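Local coordinates for halocarboxylic acid dehalogenase DehI (Pseudomonas putida, PDB 3BJX), which probably hydrolyses carbon-halogen bonds in halocarboxylic acids, and belongs to the group I haloacid dehalogenases, at residues Tyr123-Gly128 with Ala202-Ala207; His293-Leu298 with Glu302-Ser307. All coordinates share one frame; numbering follows the deposited sequence.

Interaction 1: Tyr123-Gly128 with Ala202-Ala207; sequences YAFNYG and ASDFQA. With SO4 (sulfate ion), chain E.
Ser203 N, at the start of helix 203-208, donates a hydrogen bond of 3.2 Å to O4 of a bound sulfate, probably from the crystallisation liquor, while Ser203 CB rests 3.8 Å from Phe125 CE1 on helix 112-143. The hydroxyl Ser203 OG is also hydrogen-bonded to Arg55 NH1; it lies so close to sulfate O3 that the geometry there is doubtful. Phe52 N and Trp49 NE1 also bind the sulfate.

Asp204 OD2 accepts a hydrogen bond from Asn129 ND2 and lies 3.3 Å from Phe125 CB. The carboxylate passes alongside the base of the phenyl ring, the two side chains running past each other in opposite directions with their planes 38° apart. Further out, Asp204 CA sits over one face of that ring, 3.9 Å from the centroid and 14° off the normal, a CH-pi contact. Phe125 is aimed there by a CG anti to its own carbonyl carbon (chi1 -80°), which carries the ring across to the helix opening at Ser203. Its far end finds Ala207, with CE2 3.8 Å from Ala207 CB, and its CZ comes near Ser203 O. A leucine in place of Phe125 would probably lose the flat face beneath Asp204 CA and open a gap beside Ala207. Together, the N-H donors of Ser203, Phe52 and Trp49 and the helix start would probably favour an anion beside Ser203.

Interaction 2: His293-Leu298 with Glu302-Ser307; sequences HITECL and EAASKS
Apolar contact carries this junction, and Ala304 is its centre. The methyl CB of Ala304 faces the last turns of helix 267-299, touching Glu296 CB at 3.9 Å and coming within 3.8 Å of Glu296 N. Beside it, Thr295 CG2 reaches Ala304 CA at 4.0 Å. So small a side chain lets the backbones come close, with Glu296 CA and Ala304 CA 5.1 Å apart. From Glu296 only the base of the side chain takes part; CG is anti to the backbone N (chi1 -171°), and the extended chain beyond it carries the carboxylate away from the methyl.

No hydrogen bond crosses the contact, and the hydroxyls of Thr295 and Ser305 bond on other sides. While its methyl meets Ala304, Thr295 OG1 bonds back to Ile291 O, one turn earlier in its own helix. Ser305 OG likewise turns back to Ala301 O, and Lys306 N closes the short helix on Glu302 O at 3.1 Å.

The chain thus folds back on itself through a single residue between the two helices, setting helix 301-305 against the end of helix 267-299. Helix 112-143 packs on both through Tyr123, and helices 101-107 and 212-223 cover other sides of the long helix through Leu101 and Val222.

Overall arrangement
Both contacts are largely buried, but interaction 1 lies about 7 Å from the centre of the chain and interaction 2 about 17 Å, measured centre to centre. Interaction 1 joins parts far apart in sequence and mixes an aromatic face with a carboxylate and an anion site; interaction 2 closes a local turn near the C-terminus with methyl contacts alone. Helix 112-143 connects them. Asn126 ND2 probably hydrogen-bonds Thr295 OG1 at 2.8 Å, and Tyr123 CE1 packs on Thr295 CG2 at 3.5 Å. While Phe125 faces the sulfate-binding helix, Tyr123 and Asn126 of the same segment therefore serve helix 267-299, which also touches Asp204 through Ile287 and Ile291.

Interaction 1: Tyr123-Gly128 with Ala202-Ala207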
# COMPACT_ATOMS: atom_id res chain seq x y z
N TYR A 123 -0.04 11.96 -23.25
CA TYR A 123 1.26 12.65 -23.09
C TYR A 123 1.37 13.53 -21.86
O TYR A 123 2.44 13.59 -21.22
CB TYR A 123 1.59 13.48 -24.34
CG TYR A 123 2.13 12.67 -25.51
CD1 TYR A 123 1.81 11.31 -25.66
CD2 TYR A 123 2.94 13.26 -26.46
CE1 TYR A 123 2.28 10.56 -26.71
CE2 TYR A 123 3.42 12.51 -27.53
CZ TYR A 123 3.07 11.16 -27.63
OH TYR A 123 3.53 10.40 -28.67
N ALA A 124 0.29 14.23 -21.52
CA ALA A 124 0.28 15.07 -20.33
C ALA A 124 0.49 14.22 -19.09
O ALA A 124 1.10 14.67 -18.12
CB ALA A 124 -1.05 15.85 -20.21
N PHE A 125 -0.06 13.01 -19.11
CA PHE A 125 0.02 12.10 -17.99
C PHE A 125 1.35 11.40 -17.93
O PHE A 125 1.91 11.30 -16.85
CB PHE A 125 -1.12 11.07 -17.99
CG PHE A 125 -2.40 11.62 -17.46
CD1 PHE A 125 -2.58 11.78 -16.11
CD2 PHE A 125 -3.41 12.02 -18.32
CE1 PHE A 125 -3.75 12.32 -15.62
CE2 PHE A 125 -4.58 12.56 -17.83
CZ PHE A 125 -4.74 12.72 -16.48
N ASN A 126 1.83 10.91 -19.08
CA ASN A 126 3.21 10.40 -19.21
C ASN A 126 4.24 11.34 -18.63
O ASN A 126 5.19 10.88 -18.01
CB ASN A 126 3.56 10.08 -20.67
CG ASN A 126 2.76 8.92 -21.19
OD1 ASN A 126 2.14 8.21 -20.39
ND2 ASN A 126 2.74 8.72 -22.51
N TYR A 127 4.05 12.64 -18.83
CA TYR A 127 4.93 13.67 -18.30
C TYR A 127 4.83 13.86 -16.78
O TYR A 127 5.85 13.95 -16.10
CB TYR A 127 4.73 15.02 -19.01
CG TYR A 127 5.65 16.08 -18.47
CD1 TYR A 127 6.99 16.09 -18.82
CD2 TYR A 127 5.19 17.04 -17.58
CE1 TYR A 127 7.86 17.03 -18.33
CE2 TYR A 127 6.07 18.01 -17.06
CZ TYR A 127 7.41 18.00 -17.45
OH TYR A 127 8.33 18.93 -16.97
N GLY A 128 3.61 13.97 -16.25
CA GLY A 128 3.46 14.26 -14.84
C GLY A 128 3.49 13.06 -13.91
O GLY A 128 3.78 13.22 -12.74
N ALA A 202 -7.63 6.12 -11.54
CA ALA A 202 -6.64 7.21 -11.62
C ALA A 202 -7.21 8.33 -12.46
O ALA A 202 -8.07 8.07 -13.31
CB ALA A 202 -5.38 6.70 -12.28
N SER A 203 -6.72 9.56 -12.24
CA SER A 203 -7.13 10.71 -13.05
C SER A 203 -7.01 10.38 -14.52
O SER A 203 -7.77 10.89 -15.35
CB SER A 203 -6.28 11.95 -12.77
OG SER A 203 -6.32 12.31 -11.41
N ASP A 204 -6.04 9.50 -14.83
CA ASP A 204 -5.73 9.08 -16.20
C ASP A 204 -6.94 8.49 -16.86
O ASP A 204 -7.20 8.77 -18.04
CB ASP A 204 -4.65 8.00 -16.20
CG ASP A 204 -3.36 8.47 -15.60
OD1 ASP A 204 -3.34 8.82 -14.39
OD2 ASP A 204 -2.36 8.46 -16.34
N PHE A 205 -7.63 7.64 -16.10
CA PHE A 205 -8.83 6.93 -16.53
C PHE A 205 -10.07 7.84 -16.53
O PHE A 205 -10.91 7.73 -17.40
CB PHE A 205 -9.03 5.65 -15.71
CG PHE A 205 -7.89 4.68 -15.84
CD1 PHE A 205 -7.30 4.41 -17.09
CD2 PHE A 205 -7.37 4.03 -14.71
CE1 PHE A 205 -6.23 3.53 -17.21
CE2 PHE A 205 -6.30 3.16 -14.83
CZ PHE A 205 -5.73 2.90 -16.07
N GLN A 206 -10.15 8.76 -15.57
CA GLN A 206 -11.16 9.84 -15.64
C GLN A 206 -11.10 10.67 -16.94
O GLN A 206 -12.12 11.15 -17.45
CB GLN A 206 -11.02 10.77 -14.44
CG GLN A 206 -11.40 10.11 -13.12
CD GLN A 206 -11.23 11.06 -11.94
OE1 GLN A 206 -10.28 10.94 -11.16
NE2 GLN A 206 -12.14 12.01 -11.82
N ALA A 207 -9.90 10.84 -17.47
CA ALA A 207 -9.68 11.71 -18.58
C ALA A 207 -9.98 11.03 -19.89
O ALA A 207 -10.42 11.67 -20.85
CB ALA A 207 -8.25 12.19 -18.55
S SO4 E . -3.29 10.45 -10.82
O1 SO4 E . -2.73 10.60 -12.18
O2 SO4 E . -2.21 10.49 -9.83
O3 SO4 E . -4.21 11.54 -10.57
O4 SO4 E . -4.00 9.18 -10.66

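Interaction 2: His293-Leu298 with Glu302-Ser307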
# COMPACT_ATOMS: atom_id res chain seq x y z
N HIS A 293 2.46 2.14 -21.31
CA HIS A 293 2.13 0.98 -22.14
C HIS A 293 1.13 1.26 -23.23
O HIS A 293 1.37 0.91 -24.37
CB HIS A 293 1.65 -0.23 -21.33
CG HIS A 293 1.66 -1.49 -22.13
ND1 HIS A 293 2.82 -2.01 -22.69
CD2 HIS A 293 0.66 -2.33 -22.49
CE1 HIS A 293 2.52 -3.11 -23.35
NE2 HIS A 293 1.22 -3.33 -23.24
N ILE A 294 0.01 1.89 -22.90
CA ILE A 294 -0.98 2.29 -23.90
C ILE A 294 -0.34 3.21 -24.95
O ILE A 294 -0.51 3.02 -26.15
CB ILE A 294 -2.19 2.99 -23.22
CG1 ILE A 294 -3.04 1.97 -22.46
CG2 ILE A 294 -3.03 3.77 -24.23
CD1 ILE A 294 -3.94 2.58 -21.36
N THR A 295 0.40 4.22 -24.50
CA THR A 295 1.13 5.12 -25.39
C THR A 295 2.04 4.40 -26.36
O THR A 295 2.10 4.76 -27.54
CB THR A 295 1.93 6.16 -24.60
OG1 THR A 295 1.07 6.72 -23.59
CG2 THR A 295 2.43 7.28 -25.49
N GLU A 296 2.73 3.37 -25.87
CA GLU A 296 3.65 2.59 -26.68
C GLU A 296 2.92 1.79 -27.76
O GLU A 296 3.42 1.63 -28.87
CB GLU A 296 4.47 1.65 -25.78
CG GLU A 296 5.62 0.94 -26.48
CD GLU A 296 6.25 -0.16 -25.64
OE1 GLU A 296 6.08 -0.20 -24.39
OE2 GLU A 296 6.93 -1.00 -26.26
N CYS A 297 1.74 1.27 -27.43
CA CYS A 297 0.92 0.54 -28.38
C CYS A 297 0.42 1.47 -29.44
O CYS A 297 0.10 1.02 -30.54
CB CYS A 297 -0.28 -0.09 -27.69
SG CYS A 297 0.10 -1.54 -26.69
N LEU A 298 0.36 2.77 -29.13
CA LEU A 298 -0.11 3.77 -30.07
C LEU A 298 1.01 4.32 -30.96
O LEU A 298 0.88 4.33 -32.18
CB LEU A 298 -0.82 4.92 -29.36
CG LEU A 298 -1.60 5.89 -30.26
CD1 LEU A 298 -2.81 5.21 -30.88
CD2 LEU A 298 -2.01 7.18 -29.52
N GLU A 302 9.88 4.95 -28.36
CA GLU A 302 10.64 6.18 -28.20
C GLU A 302 9.71 7.33 -27.88
O GLU A 302 10.00 8.14 -26.99
CB GLU A 302 11.47 6.50 -29.44
CG GLU A 302 12.40 7.65 -29.19
CD GLU A 302 13.18 8.09 -30.40
OE1 GLU A 302 14.35 7.66 -30.53
OE2 GLU A 302 12.62 8.86 -31.21
N ALA A 303 8.59 7.39 -28.60
CA ALA A 303 7.55 8.37 -28.34
C ALA A 303 6.99 8.20 -26.93
O ALA A 303 6.65 9.17 -26.28
CB ALA A 303 6.44 8.25 -29.37
N ALA A 304 6.90 6.94 -26.48
CA ALA A 304 6.32 6.62 -25.18
C ALA A 304 7.22 7.05 -24.02
O ALA A 304 6.73 7.59 -23.03
CB ALA A 304 6.00 5.12 -25.07
N SER A 305 8.52 6.85 -24.18
CA SER A 305 9.48 6.95 -23.08
C SER A 305 10.29 8.26 -22.98
O SER A 305 10.90 8.53 -21.93
CB SER A 305 10.46 5.79 -23.20
OG SER A 305 11.35 6.04 -24.25
N LYS A 306 10.35 9.01 -24.08
CA LYS A 306 10.99 10.31 -24.08
C LYS A 306 10.03 11.36 -23.47
O LYS A 306 8.82 11.16 -23.46
CB LYS A 306 11.51 10.67 -25.48
CG LYS A 306 12.92 10.05 -25.77
CD LYS A 306 13.79 10.93 -26.75
CE LYS A 306 15.33 10.61 -26.68
NZ LYS A 306 16.16 11.38 -27.68
N SER A 307 10.59 12.44 -22.92
CA SER A 307 9.79 13.46 -22.25
C SER A 307 8.91 14.12 -23.28
O SER A 307 9.44 14.73 -24.23
CB SER A 307 10.68 14.49 -21.59
OG SER A 307 9.92 15.55 -21.01